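Local coordinates for protein chaperone SycD (Chlamydia pneumoniae, PDB 4NRH) that acts as a type III secretion chaperone of the LcrH/SycD family and binds the gatekeeper CopN, probably helping to direct secretion of translocator proteins, at residues Y38-N43 with Y117-V122; L46-K51 with N90-K95; V82-V87 with F98-S103; D125-P130 with P162-L167; P26-L31 with L86-P91. One frame throughout, in Å; residues are numbered along the deposited sequence.

Overall arrangement
The chain is all helical apart from its loops. Contact 5 closes first: the loop 26-31, after helix 9-19, meets the end of helix 76-89. Contact 1 starts at 38-43, in the next loop, after helix 31-35, inside the span closed by contact 5. It returns on helix 110-123, so it crosses contact 5. Contacts 2 and 3 both fall within the span of contact 1 and cross each other. Contact 2 ties 46-51 to the turn 90-95 and shares N90 and P91 with contact 5. Contact 3 pairs helices 76-89 and 94-106, starting where contact 5 ends. Contact 4 follows in series and joins the starts of helices 129-140 and 165-174. Its centre lies about 30 Å from that of contact 5.

Contact 1 (Y38-N43 with Y117-V122); sequences YVPDKN and YGVTAV
V119 meets Y38, V39 and P40 where an extended loop lies against helix 110-123, in the tetratricopeptide repeat region. The V119 side chain is directed at the loop. Its CB is the branch point for two methyls. CG1 is anti to the backbone N (chi1 171°). It touches P40 CD at 3.6 Å and P40 CG at 4.1 Å, and the two side chains cross at about a right angle. CG2 packs 3.5 Å from the carbonyl O of Y38 and, more loosely, near V39 CA. One turn on, V122 CG2 makes a looser, more exposed apolar contact with V39 CG1. W97 of helix 94-106 packs on both Y38 and V119. Q288 of CopN hydrogen-bonds to the backbone of V39 and D41, so the same loop touches both this helix and CopN. Past P40 the loop bends in an Asx turn, in which D41 OD1 accepts from N43 N at 3.0 Å.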
# COMPACT_ATOMS: atom_id res chain seq x y z
N TYR D 38 -18.78 5.64 6.87
CA TYR D 38 -18.09 5.42 8.14
C TYR D 38 -18.63 6.32 9.25
O TYR D 38 -18.61 7.54 9.14
CB TYR D 38 -16.59 5.66 7.96
CG TYR D 38 -15.76 5.47 9.21
CD1 TYR D 38 -15.94 4.36 10.03
CD2 TYR D 38 -14.79 6.40 9.56
CE1 TYR D 38 -15.18 4.19 11.17
CE2 TYR D 38 -14.03 6.23 10.70
CZ TYR D 38 -14.22 5.13 11.50
OH TYR D 38 -13.46 4.97 12.63
N VAL D 39 -19.10 5.69 10.32
CA VAL D 39 -19.48 6.41 11.53
C VAL D 39 -18.65 5.88 12.70
O VAL D 39 -18.90 4.78 13.19
CB VAL D 39 -20.98 6.26 11.85
CG1 VAL D 39 -21.34 7.04 13.11
CG2 VAL D 39 -21.82 6.72 10.67
N PRO D 40 -17.66 6.66 13.14
CA PRO D 40 -16.74 6.25 14.21
C PRO D 40 -17.48 5.91 15.50
O PRO D 40 -18.27 6.71 16.00
CB PRO D 40 -15.84 7.48 14.40
CG PRO D 40 -15.96 8.25 13.13
CD PRO D 40 -17.35 8.01 12.63
N ASP D 41 -17.21 4.72 16.03
CA ASP D 41 -17.87 4.26 17.24
C ASP D 41 -16.88 4.31 18.40
O ASP D 41 -15.95 3.51 18.48
CB ASP D 41 -18.41 2.84 17.05
CG ASP D 41 -19.37 2.42 18.15
OD1 ASP D 41 -19.25 2.91 19.29
OD2 ASP D 41 -20.26 1.59 17.86
N LYS D 42 -17.09 5.27 19.29
CA LYS D 42 -16.20 5.52 20.42
C LYS D 42 -16.13 4.36 21.41
O LYS D 42 -15.26 4.32 22.28
CB LYS D 42 -16.63 6.79 21.16
CG LYS D 42 -18.04 6.72 21.72
CD LYS D 42 -18.55 8.09 22.12
CE LYS D 42 -19.95 7.99 22.70
NZ LYS D 42 -20.48 9.32 23.12
N ASN D 43 -17.05 3.41 21.28
CA ASN D 43 -17.13 2.29 22.22
C ASN D 43 -16.45 1.03 21.71
O ASN D 43 -16.44 0.00 22.38
CB ASN D 43 -18.59 1.99 22.57
CG ASN D 43 -19.21 3.07 23.43
OD1 ASN D 43 -18.53 3.75 24.20
ND2 ASN D 43 -20.53 3.24 23.30
N TYR D 117 -21.03 15.99 8.03
CA TYR D 117 -21.83 16.75 8.98
C TYR D 117 -22.52 15.83 9.99
O TYR D 117 -22.59 16.14 11.18
CB TYR D 117 -22.87 17.60 8.26
CG TYR D 117 -22.30 18.81 7.54
CD1 TYR D 117 -21.18 19.47 8.02
CD2 TYR D 117 -22.90 19.29 6.38
CE1 TYR D 117 -20.67 20.57 7.37
CE2 TYR D 117 -22.39 20.39 5.72
CZ TYR D 117 -21.28 21.03 6.21
OH TYR D 117 -20.77 22.12 5.55
N GLY D 118 -23.02 14.70 9.49
CA GLY D 118 -23.71 13.73 10.33
C GLY D 118 -22.80 13.12 11.38
O GLY D 118 -23.20 12.91 12.52
N VAL D 119 -21.56 12.84 10.99
CA VAL D 119 -20.57 12.30 11.91
C VAL D 119 -20.20 13.34 12.97
O VAL D 119 -20.07 13.02 14.15
CB VAL D 119 -19.30 11.84 11.18
CG1 VAL D 119 -18.21 11.48 12.17
CG2 VAL D 119 -19.61 10.65 10.28
N THR D 120 -20.06 14.59 12.53
CA THR D 120 -19.76 15.70 13.42
C THR D 120 -20.83 15.80 14.51
O THR D 120 -20.52 16.04 15.68
CB THR D 120 -19.68 17.04 12.66
OG1 THR D 120 -18.75 16.92 11.58
CG2 THR D 120 -19.23 18.16 13.59
N ALA D 121 -22.08 15.62 14.12
CA ALA D 121 -23.21 15.64 15.05
C ALA D 121 -23.07 14.55 16.11
O ALA D 121 -23.23 14.81 17.30
CB ALA D 121 -24.52 15.49 14.30
N VAL D 122 -22.78 13.33 15.66
CA VAL D 122 -22.59 12.20 16.55
C VAL D 122 -21.47 12.46 17.57
O VAL D 122 -21.62 12.19 18.76
CB VAL D 122 -22.25 10.91 15.76
CG1 VAL D 122 -21.91 9.77 16.70
CG2 VAL D 122 -23.42 10.53 14.86

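Contact 2 (L46-K51 with N90-K95); sequences LDTYQK and NPFVSK
An amide-to-amide hydrogen bond between Q50 and N90 leads this surface contact. It joins the start of helix 49-52 to the type I turn N90-V93, which links helices 76-89 and 94-106. N90 ND2 donates to Q50 OE1 over a short 2.6 Å. The donor lies nearly along the C=O axis, at a C=O...N angle of 163°, but the N-H is bent away from a straight line (140°). The amide planes are 55° apart. Q50 CG is anti to its backbone N, and the chain runs on extended toward N90. Beside this bond, T48 CG2 meets the F92 ring at its edge, in plane, 3.7 Å from CE2. T48 OG1, the other branch, caps helix 49-52 by accepting from K51 N at 3.3 Å. N90 OD1 accepts from F92 N at 3.1 Å, an Asx turn. Backbone bonding between Q50 and F89 adds a further tie. The Q50 NE2 end donates to I55 O. Each of the four polar amide atoms of Q50 and N90 therefore has a partner of fitting character, which supports the modelled orientation of both amides and should hold them against flipping.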
# COMPACT_ATOMS: atom_id res chain seq x y z
N LEU D 46 -10.60 0.04 19.81
CA LEU D 46 -9.56 -0.02 18.79
C LEU D 46 -8.70 1.24 18.83
O LEU D 46 -9.21 2.35 18.92
CB LEU D 46 -10.17 -0.19 17.40
CG LEU D 46 -10.35 -1.61 16.88
CD1 LEU D 46 -10.99 -1.59 15.50
CD2 LEU D 46 -9.02 -2.35 16.85
N ASP D 47 -7.38 1.05 18.76
CA ASP D 47 -6.46 2.17 18.65
C ASP D 47 -6.64 2.90 17.32
O ASP D 47 -6.81 2.27 16.28
CB ASP D 47 -5.01 1.70 18.79
CG ASP D 47 -4.65 1.36 20.22
OD1 ASP D 47 -5.44 1.69 21.13
OD2 ASP D 47 -3.57 0.77 20.44
N THR D 48 -6.59 4.23 17.37
CA THR D 48 -6.59 5.02 16.15
C THR D 48 -5.23 4.88 15.46
O THR D 48 -4.26 4.45 16.08
CB THR D 48 -6.87 6.51 16.43
OG1 THR D 48 -5.81 7.05 17.23
CG2 THR D 48 -8.19 6.67 17.17
N TYR D 49 -5.17 5.25 14.19
CA TYR D 49 -3.90 5.18 13.46
C TYR D 49 -2.94 6.28 13.91
O TYR D 49 -1.73 6.15 13.73
CB TYR D 49 -4.15 5.25 11.95
CG TYR D 49 -4.62 3.92 11.40
CD1 TYR D 49 -3.79 2.81 11.44
CD2 TYR D 49 -5.88 3.77 10.85
CE1 TYR D 49 -4.21 1.58 10.96
CE2 TYR D 49 -6.31 2.56 10.35
CZ TYR D 49 -5.47 1.46 10.41
OH TYR D 49 -5.88 0.25 9.92
N GLN D 50 -3.47 7.35 14.48
CA GLN D 50 -2.63 8.35 15.13
C GLN D 50 -1.84 7.68 16.25
O GLN D 50 -0.64 7.89 16.39
CB GLN D 50 -3.47 9.50 15.69
CG GLN D 50 -2.73 10.33 16.73
CD GLN D 50 -3.58 11.41 17.35
OE1 GLN D 50 -4.80 11.42 17.21
NE2 GLN D 50 -2.94 12.35 18.04
N LYS D 51 -2.55 6.88 17.05
CA LYS D 51 -1.95 6.14 18.14
C LYS D 51 -0.94 5.12 17.63
O LYS D 51 0.20 5.07 18.10
CB LYS D 51 -3.04 5.43 18.95
CG LYS D 51 -2.53 4.43 19.97
CD LYS D 51 -1.84 5.13 21.13
CE LYS D 51 -1.63 4.17 22.29
NZ LYS D 51 -1.04 4.85 23.48
N ASN D 90 -7.27 10.20 13.04
CA ASN D 90 -8.09 10.30 14.24
C ASN D 90 -9.50 10.77 13.89
O ASN D 90 -9.76 11.97 13.84
CB ASN D 90 -7.45 11.25 15.25
CG ASN D 90 -8.08 11.17 16.63
OD1 ASN D 90 -9.22 10.71 16.79
ND2 ASN D 90 -7.35 11.62 17.65
N PRO D 91 -10.41 9.81 13.66
CA PRO D 91 -11.79 10.10 13.25
C PRO D 91 -12.70 10.54 14.40
O PRO D 91 -13.89 10.73 14.19
CB PRO D 91 -12.27 8.76 12.69
CG PRO D 91 -11.50 7.75 13.47
CD PRO D 91 -10.15 8.36 13.74
N PHE D 92 -12.13 10.71 15.59
CA PHE D 92 -12.93 11.12 16.75
C PHE D 92 -12.78 12.60 17.07
O PHE D 92 -13.33 13.09 18.05
CB PHE D 92 -12.55 10.27 17.97
CG PHE D 92 -12.78 8.80 17.78
CD1 PHE D 92 -14.05 8.27 17.89
CD2 PHE D 92 -11.72 7.96 17.48
CE1 PHE D 92 -14.26 6.91 17.71
CE2 PHE D 92 -11.93 6.60 17.30
CZ PHE D 92 -13.20 6.08 17.42
N VAL D 93 -12.03 13.31 16.22
CA VAL D 93 -11.92 14.76 16.36
C VAL D 93 -12.98 15.43 15.49
O VAL D 93 -12.90 15.39 14.26
CB VAL D 93 -10.53 15.27 15.96
CG1 VAL D 93 -10.43 16.77 16.19
CG2 VAL D 93 -9.45 14.53 16.74
N SER D 94 -13.98 16.02 16.14
CA SER D 94 -15.16 16.52 15.46
C SER D 94 -14.88 17.65 14.46
O SER D 94 -15.55 17.75 13.43
CB SER D 94 -16.19 17.00 16.48
OG SER D 94 -15.68 18.06 17.26
N LYS D 95 -13.89 18.48 14.76
CA LYS D 95 -13.57 19.60 13.88
C LYS D 95 -12.92 19.13 12.58
O LYS D 95 -12.94 19.85 11.58
CB LYS D 95 -12.67 20.61 14.60
CG LYS D 95 -11.23 20.18 14.79
CD LYS D 95 -10.44 21.27 15.49
CE LYS D 95 -8.97 20.91 15.62
NZ LYS D 95 -8.20 21.99 16.31

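Contact 3 (V82-V87 with F98-S103); sequences VFRWLV and FSLGAS
S99, L100 and S103 of helix 94-106 receive F83, R84 and V87 of helix 76-89. The two helices form an antiparallel hairpin, consistent with a tetratricopeptide-type array. Their local axes come within 9.2 Å at an angle of 152°. S99 comes first. Its CB lies over one face of the F83 ring, 3.6 Å from the centroid and somewhat toward the rim, a CH-pi contact. Its OG is bonded to Y64 OH and K95 O. L100 comes next and sits closest to the F83 backbone. L100 CB packs on F83 CB at 3.8 Å. L100 CG is anti to its backbone N (chi1 172°). Its two methyls then divide. CD1 touches R84 CG at 4.0 Å, with the side chains crossing at about a right angle, and CD2 reaches V87 CG2 at 4.3 Å. One turn after S99, S103 OG lies in plane at the edge of the F83 ring, 3.5 Å from CE2. That hydroxyl donates to S99 O at 3.0 Å and is also bonded to S79 OG. S103 N reaches the same carbonyl from the opposite face of its plane. Around the pair, helix 57-72 packs on V82, L86 and S103, while helix 31-35 touches R84, W85 and V87.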
# COMPACT_ATOMS: atom_id res chain seq x y z
N VAL D 82 -6.48 16.93 2.66
CA VAL D 82 -5.86 17.02 3.97
C VAL D 82 -6.77 16.51 5.10
O VAL D 82 -6.34 15.73 5.94
CB VAL D 82 -5.44 18.47 4.29
CG1 VAL D 82 -4.98 18.60 5.73
CG2 VAL D 82 -4.36 18.93 3.33
N PHE D 83 -8.02 16.96 5.10
CA PHE D 83 -8.95 16.60 6.16
C PHE D 83 -9.28 15.11 6.17
O PHE D 83 -9.49 14.53 7.24
CB PHE D 83 -10.24 17.43 6.05
CG PHE D 83 -10.03 18.90 6.29
CD1 PHE D 83 -9.25 19.33 7.35
CD2 PHE D 83 -10.63 19.84 5.48
CE1 PHE D 83 -9.05 20.67 7.59
CE2 PHE D 83 -10.44 21.19 5.71
CZ PHE D 83 -9.65 21.61 6.76
N ARG D 84 -9.33 14.49 5.00
CA ARG D 84 -9.54 13.05 4.92
C ARG D 84 -8.41 12.28 5.60
O ARG D 84 -8.64 11.29 6.28
CB ARG D 84 -9.69 12.59 3.47
CG ARG D 84 -10.99 13.01 2.81
CD ARG D 84 -11.35 12.09 1.66
NE ARG D 84 -12.67 12.38 1.11
CZ ARG D 84 -12.89 12.82 -0.12
NH1 ARG D 84 -11.87 13.02 -0.95
NH2 ARG D 84 -14.13 13.06 -0.53
N TRP D 85 -7.17 12.75 5.40
CA TRP D 85 -6.02 12.16 6.06
C TRP D 85 -6.12 12.30 7.58
O TRP D 85 -5.82 11.37 8.32
CB TRP D 85 -4.72 12.79 5.56
CG TRP D 85 -4.18 12.17 4.31
CD1 TRP D 85 -4.11 12.73 3.07
CD2 TRP D 85 -3.62 10.85 4.18
NE1 TRP D 85 -3.55 11.85 2.17
CE2 TRP D 85 -3.24 10.69 2.83
CE3 TRP D 85 -3.41 9.80 5.07
CZ2 TRP D 85 -2.67 9.51 2.36
CZ3 TRP D 85 -2.83 8.63 4.60
CH2 TRP D 85 -2.47 8.50 3.25
N LEU D 86 -6.53 13.49 8.02
CA LEU D 86 -6.70 13.76 9.45
C LEU D 86 -7.76 12.85 10.05
O LEU D 86 -7.59 12.32 11.15
CB LEU D 86 -7.08 15.22 9.67
CG LEU D 86 -5.95 16.24 9.54
CD1 LEU D 86 -6.51 17.65 9.60
CD2 LEU D 86 -4.92 16.02 10.64
N VAL D 87 -8.86 12.68 9.32
CA VAL D 87 -9.94 11.81 9.76
C VAL D 87 -9.48 10.35 9.77
O VAL D 87 -9.87 9.58 10.65
CB VAL D 87 -11.18 11.98 8.83
CG1 VAL D 87 -12.04 10.73 8.84
CG2 VAL D 87 -11.99 13.20 9.25
N PHE D 98 -15.95 18.29 10.54
CA PHE D 98 -16.71 19.51 10.27
C PHE D 98 -16.06 20.30 9.15
O PHE D 98 -16.74 20.77 8.23
CB PHE D 98 -16.81 20.37 11.54
CG PHE D 98 -18.04 21.24 11.58
CD1 PHE D 98 -18.94 21.26 10.52
CD2 PHE D 98 -18.28 22.05 12.67
CE1 PHE D 98 -20.06 22.06 10.56
CE2 PHE D 98 -19.40 22.86 12.72
CZ PHE D 98 -20.29 22.87 11.66
N SER D 99 -14.74 20.44 9.22
CA SER D 99 -13.99 21.15 8.19
C SER D 99 -14.00 20.37 6.88
O SER D 99 -13.98 20.96 5.80
CB SER D 99 -12.55 21.39 8.65
OG SER D 99 -12.52 22.28 9.75
N LEU D 100 -14.03 19.04 6.98
CA LEU D 100 -14.16 18.19 5.80
C LEU D 100 -15.52 18.41 5.15
O LEU D 100 -15.63 18.51 3.93
CB LEU D 100 -13.96 16.72 6.16
CG LEU D 100 -14.24 15.70 5.06
CD1 LEU D 100 -13.42 16.00 3.81
CD2 LEU D 100 -13.98 14.28 5.55
N GLY D 101 -16.55 18.48 5.98
CA GLY D 101 -17.91 18.71 5.52
C GLY D 101 -18.06 20.06 4.84
O GLY D 101 -18.70 20.16 3.79
N ALA D 102 -17.49 21.09 5.44
CA ALA D 102 -17.54 22.44 4.90
C ALA D 102 -16.84 22.52 3.54
O ALA D 102 -17.32 23.20 2.63
CB ALA D 102 -16.92 23.43 5.87
N SER D 103 -15.71 21.84 3.42
CA SER D 103 -14.95 21.83 2.18
C SER D 103 -15.71 21.13 1.06
O SER D 103 -15.75 21.61 -0.07
CB SER D 103 -13.59 21.16 2.39
OG SER D 103 -12.77 21.92 3.25

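Contact 4 (D125-P130 with P162-L167); sequences DKDPYP and PLYNEL
The starts of two helices, 129-140 and 165-174, meet through P128 and Y129 on one side and Y164 and L167 on the other. Two CH-pi contacts carry the join. In the first, P128 CD stands over the centre of the Y164 ring, 3.6 Å from the centroid. Y164 CG is anti to its carbonyl carbon (chi1 -48°). The proline and tyrosine side chains cross at about a right angle. L163 CG covers the opposite face of the same ring, toward its rim, so Y164 is held between two aliphatic groups. In the second, L167 CD1 sits over the centre of the Y129 ring, 3.5 Å from the centroid and only 5° off the normal. These two side chains slide past each other in opposite directions, which brings Y129 OH near L167 CB at 3.8 Å. L167 CD1 also packs against P128 CB, again at 3.8 Å, and thereby links the two pairs. D127 fixes the turn before Y129. Its OD1 accepts from Y129 N at 3.1 Å, with the donor 55° out of the carboxylate plane, and lies at the edge of the Y129 ring. D127 OD2 forms a salt bridge with R124. P128 also packs on A158 of helix 147-158. Contact between a helix and the next but one is consistent with a tetratricopeptide-like helical array.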
# COMPACT_ATOMS: atom_id res chain seq x y z
N ASP D 125 -22.72 16.15 20.12
CA ASP D 125 -24.18 16.15 20.21
C ASP D 125 -24.81 17.51 20.54
O ASP D 125 -25.90 17.81 20.06
CB ASP D 125 -24.62 15.13 21.27
CG ASP D 125 -26.10 14.80 21.18
OD1 ASP D 125 -26.68 14.99 20.09
OD2 ASP D 125 -26.67 14.35 22.19
N LYS D 126 -24.13 18.32 21.34
CA LYS D 126 -24.71 19.58 21.81
C LYS D 126 -24.74 20.67 20.74
O LYS D 126 -25.51 21.62 20.84
CB LYS D 126 -23.94 20.09 23.03
CG LYS D 126 -24.07 19.19 24.26
CD LYS D 126 -23.24 19.72 25.41
CE LYS D 126 -23.37 18.82 26.64
NZ LYS D 126 -22.45 19.24 27.74
N ASP D 127 -23.90 20.52 19.71
CA ASP D 127 -23.78 21.54 18.67
C ASP D 127 -24.93 21.47 17.67
O ASP D 127 -25.13 20.43 17.02
CB ASP D 127 -22.44 21.38 17.95
CG ASP D 127 -22.03 22.63 17.18
OD1 ASP D 127 -22.86 23.55 17.03
OD2 ASP D 127 -20.88 22.68 16.71
N PRO D 128 -25.69 22.56 17.53
CA PRO D 128 -26.78 22.64 16.55
C PRO D 128 -26.30 22.86 15.12
O PRO D 128 -27.00 22.47 14.17
CB PRO D 128 -27.59 23.85 17.03
CG PRO D 128 -26.59 24.71 17.73
CD PRO D 128 -25.66 23.75 18.40
N TYR D 129 -25.13 23.46 14.96
CA TYR D 129 -24.62 23.84 13.64
C TYR D 129 -24.38 22.71 12.63
O TYR D 129 -24.64 22.89 11.44
CB TYR D 129 -23.33 24.66 13.80
CG TYR D 129 -23.60 26.11 14.12
CD1 TYR D 129 -23.96 27.01 13.12
CD2 TYR D 129 -23.51 26.59 15.43
CE1 TYR D 129 -24.21 28.34 13.41
CE2 TYR D 129 -23.76 27.92 15.72
CZ TYR D 129 -24.11 28.79 14.71
OH TYR D 129 -24.36 30.11 14.99
N PRO D 130 -23.86 21.54 13.08
CA PRO D 130 -23.75 20.46 12.10
C PRO D 130 -25.10 20.08 11.49
O PRO D 130 -25.18 19.75 10.31
CB PRO D 130 -23.18 19.30 12.91
CG PRO D 130 -22.43 19.96 14.01
CD PRO D 130 -23.21 21.19 14.35
N PRO D 162 -27.71 30.74 25.29
CA PRO D 162 -27.23 32.02 24.77
C PRO D 162 -26.10 31.86 23.76
O PRO D 162 -25.87 32.74 22.93
CB PRO D 162 -26.74 32.75 26.03
CG PRO D 162 -26.39 31.66 26.98
CD PRO D 162 -27.40 30.58 26.72
N LEU D 163 -25.39 30.73 23.84
CA LEU D 163 -24.28 30.45 22.95
C LEU D 163 -24.74 30.29 21.50
O LEU D 163 -24.00 30.59 20.56
CB LEU D 163 -23.54 29.19 23.41
CG LEU D 163 -22.36 28.70 22.57
CD1 LEU D 163 -21.28 29.77 22.48
CD2 LEU D 163 -21.80 27.40 23.13
N TYR D 164 -25.97 29.81 21.32
CA TYR D 164 -26.48 29.50 19.99
C TYR D 164 -27.65 30.39 19.59
O TYR D 164 -28.51 29.98 18.81
CB TYR D 164 -26.92 28.03 19.92
CG TYR D 164 -25.91 27.05 20.47
CD1 TYR D 164 -24.65 26.92 19.90
CD2 TYR D 164 -26.22 26.26 21.56
CE1 TYR D 164 -23.73 26.01 20.40
CE2 TYR D 164 -25.31 25.35 22.07
CZ TYR D 164 -24.07 25.24 21.49
OH TYR D 164 -23.16 24.34 22.00
N ASN D 165 -27.69 31.61 20.12
CA ASN D 165 -28.82 32.50 19.89
C ASN D 165 -28.89 33.01 18.45
O ASN D 165 -29.98 33.09 17.88
CB ASN D 165 -28.77 33.70 20.84
CG ASN D 165 -30.00 34.57 20.74
OD1 ASN D 165 -31.04 34.28 21.33
ND2 ASN D 165 -29.89 35.66 19.98
N GLU D 166 -27.74 33.35 17.88
CA GLU D 166 -27.67 33.79 16.49
C GLU D 166 -28.33 32.78 15.55
O GLU D 166 -28.99 33.15 14.58
CB GLU D 166 -26.22 34.03 16.06
CG GLU D 166 -25.67 35.38 16.50
CD GLU D 166 -24.25 35.61 16.01
OE1 GLU D 166 -23.54 34.62 15.73
OE2 GLU D 166 -23.84 36.79 15.92
N LEU D 167 -28.13 31.50 15.84
CA LEU D 167 -28.74 30.42 15.07
C LEU D 167 -30.23 30.31 15.37
O LEU D 167 -31.04 30.08 14.47
CB LEU D 167 -28.04 29.09 15.35
CG LEU D 167 -27.74 28.17 14.17
CD1 LEU D 167 -27.26 26.81 14.67
CD2 LEU D 167 -28.93 28.00 13.24

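Contact 5 (P26-L31 with L86-P91); sequences PFPDDL and LVFFNP
F27, P28 and L31 converge on F88, near the C-terminal end of helix 76-89. F27 is first. F27 CD1 touches F88 CE2 at 3.9 Å, and the two side chains cross at about a right angle. F27 CE1 makes a looser contact with F89 CE1 at 4.4 Å. W85 and F25 meet F27 edge-to-face, so it belongs to a wider aromatic cluster. P28 follows. It and F88 meet tip to tip, with P28 CD 3.7 Å from F88 CE1. D30 is the N-cap of helix 31-35. L31 comes next, with its CB directed at helix 76-89. Its CD2 packs on F88 CD1 at 3.9 Å, from a side chain lying across that of F88. F88 CG is anti to the backbone N (chi1 167°), on the side of the loop. Within helix 76-89, F88 CD2 sits 3.6 Å above the plane of the F89 ring, toward its rim. Y49 stacks on F88 as well. No hydrogen bond spans the two segments, so the contact is held by buried apolar surface. Some polar groups of the loop bind CopN: D29 forms a salt bridge with R279 of CopN, and F27 O accepts from the same arginine. The contact itself is apolar, and its F27, P28 and F88 also touch S278 of CopN.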
# COMPACT_ATOMS: atom_id res chain seq x y z
N PRO D 26 2.02 2.40 2.98
CA PRO D 26 1.22 1.62 3.93
C PRO D 26 -0.12 2.26 4.25
O PRO D 26 -0.51 2.32 5.42
CB PRO D 26 2.12 1.58 5.17
CG PRO D 26 2.87 2.86 5.11
CD PRO D 26 3.09 3.16 3.65
N PHE D 27 -0.82 2.73 3.23
CA PHE D 27 -2.10 3.40 3.40
C PHE D 27 -3.06 2.99 2.29
O PHE D 27 -2.63 2.49 1.25
CB PHE D 27 -1.92 4.92 3.38
CG PHE D 27 -0.85 5.42 4.31
CD1 PHE D 27 -1.06 5.46 5.68
CD2 PHE D 27 0.37 5.86 3.82
CE1 PHE D 27 -0.08 5.92 6.54
CE2 PHE D 27 1.36 6.32 4.67
CZ PHE D 27 1.13 6.35 6.03
N PRO D 28 -4.37 3.18 2.52
CA PRO D 28 -5.34 2.97 1.43
C PRO D 28 -5.09 3.95 0.28
O PRO D 28 -4.67 5.08 0.52
CB PRO D 28 -6.69 3.23 2.10
CG PRO D 28 -6.44 3.00 3.55
CD PRO D 28 -5.04 3.46 3.80
N ASP D 29 -5.33 3.51 -0.95
CA ASP D 29 -5.15 4.36 -2.12
C ASP D 29 -6.22 5.44 -2.20
O ASP D 29 -5.96 6.56 -2.64
CB ASP D 29 -5.15 3.53 -3.40
CG ASP D 29 -3.84 2.81 -3.63
OD1 ASP D 29 -2.81 3.24 -3.06
OD2 ASP D 29 -3.83 1.81 -4.37
N ASP D 30 -7.43 5.09 -1.77
CA ASP D 30 -8.60 5.94 -1.99
C ASP D 30 -9.31 6.20 -0.66
O ASP D 30 -10.19 5.44 -0.26
CB ASP D 30 -9.55 5.29 -2.99
CG ASP D 30 -10.66 6.22 -3.46
OD1 ASP D 30 -10.88 7.27 -2.82
OD2 ASP D 30 -11.31 5.90 -4.47
N LEU D 31 -8.92 7.28 0.01
CA LEU D 31 -9.49 7.61 1.31
C LEU D 31 -10.97 7.99 1.22
O LEU D 31 -11.71 7.85 2.19
CB LEU D 31 -8.70 8.75 1.97
CG LEU D 31 -7.32 8.38 2.52
CD1 LEU D 31 -6.73 9.54 3.30
CD2 LEU D 31 -7.41 7.13 3.39
N LEU D 86 -6.53 13.49 8.02
CA LEU D 86 -6.70 13.76 9.45
C LEU D 86 -7.76 12.85 10.05
O LEU D 86 -7.59 12.32 11.15
CB LEU D 86 -7.08 15.22 9.67
CG LEU D 86 -5.95 16.24 9.54
CD1 LEU D 86 -6.51 17.65 9.60
CD2 LEU D 86 -4.92 16.02 10.64
N VAL D 87 -8.86 12.68 9.32
CA VAL D 87 -9.94 11.81 9.76
C VAL D 87 -9.48 10.35 9.77
O VAL D 87 -9.87 9.58 10.65
CB VAL D 87 -11.18 11.98 8.83
CG1 VAL D 87 -12.04 10.73 8.84
CG2 VAL D 87 -11.99 13.20 9.25
N PHE D 88 -8.61 10.01 8.83
CA PHE D 88 -8.02 8.67 8.78
C PHE D 88 -7.18 8.40 10.02
O PHE D 88 -7.22 7.30 10.58
CB PHE D 88 -7.17 8.52 7.51
CG PHE D 88 -6.28 7.30 7.51
CD1 PHE D 88 -6.77 6.07 7.11
CD2 PHE D 88 -4.95 7.40 7.89
CE1 PHE D 88 -5.96 4.95 7.11
CE2 PHE D 88 -4.14 6.28 7.89
CZ PHE D 88 -4.64 5.06 7.50
N PHE D 89 -6.42 9.40 10.45
CA PHE D 89 -5.54 9.26 11.61
C PHE D 89 -6.31 9.29 12.92
O PHE D 89 -6.04 8.49 13.83
CB PHE D 89 -4.48 10.35 11.60
CG PHE D 89 -3.39 10.13 10.58
CD1 PHE D 89 -2.79 8.89 10.47
CD2 PHE D 89 -2.98 11.15 9.74
CE1 PHE D 89 -1.79 8.67 9.53
CE2 PHE D 89 -1.99 10.94 8.80
CZ PHE D 89 -1.39 9.69 8.70
N ASN D 90 -7.27 10.20 13.04
CA ASN D 90 -8.09 10.30 14.24
C ASN D 90 -9.50 10.77 13.89
O ASN D 90 -9.76 11.97 13.84
CB ASN D 90 -7.45 11.25 15.25
CG ASN D 90 -8.08 11.17 16.63
OD1 ASN D 90 -9.22 10.71 16.79
ND2 ASN D 90 -7.35 11.62 17.65
N PRO D 91 -10.41 9.81 13.66
CA PRO D 91 -11.79 10.10 13.25
C PRO D 91 -12.70 10.54 14.40
O PRO D 91 -13.89 10.73 14.19
CB PRO D 91 -12.27 8.76 12.69
CG PRO D 91 -11.50 7.75 13.47
CD PRO D 91 -10.15 8.36 13.74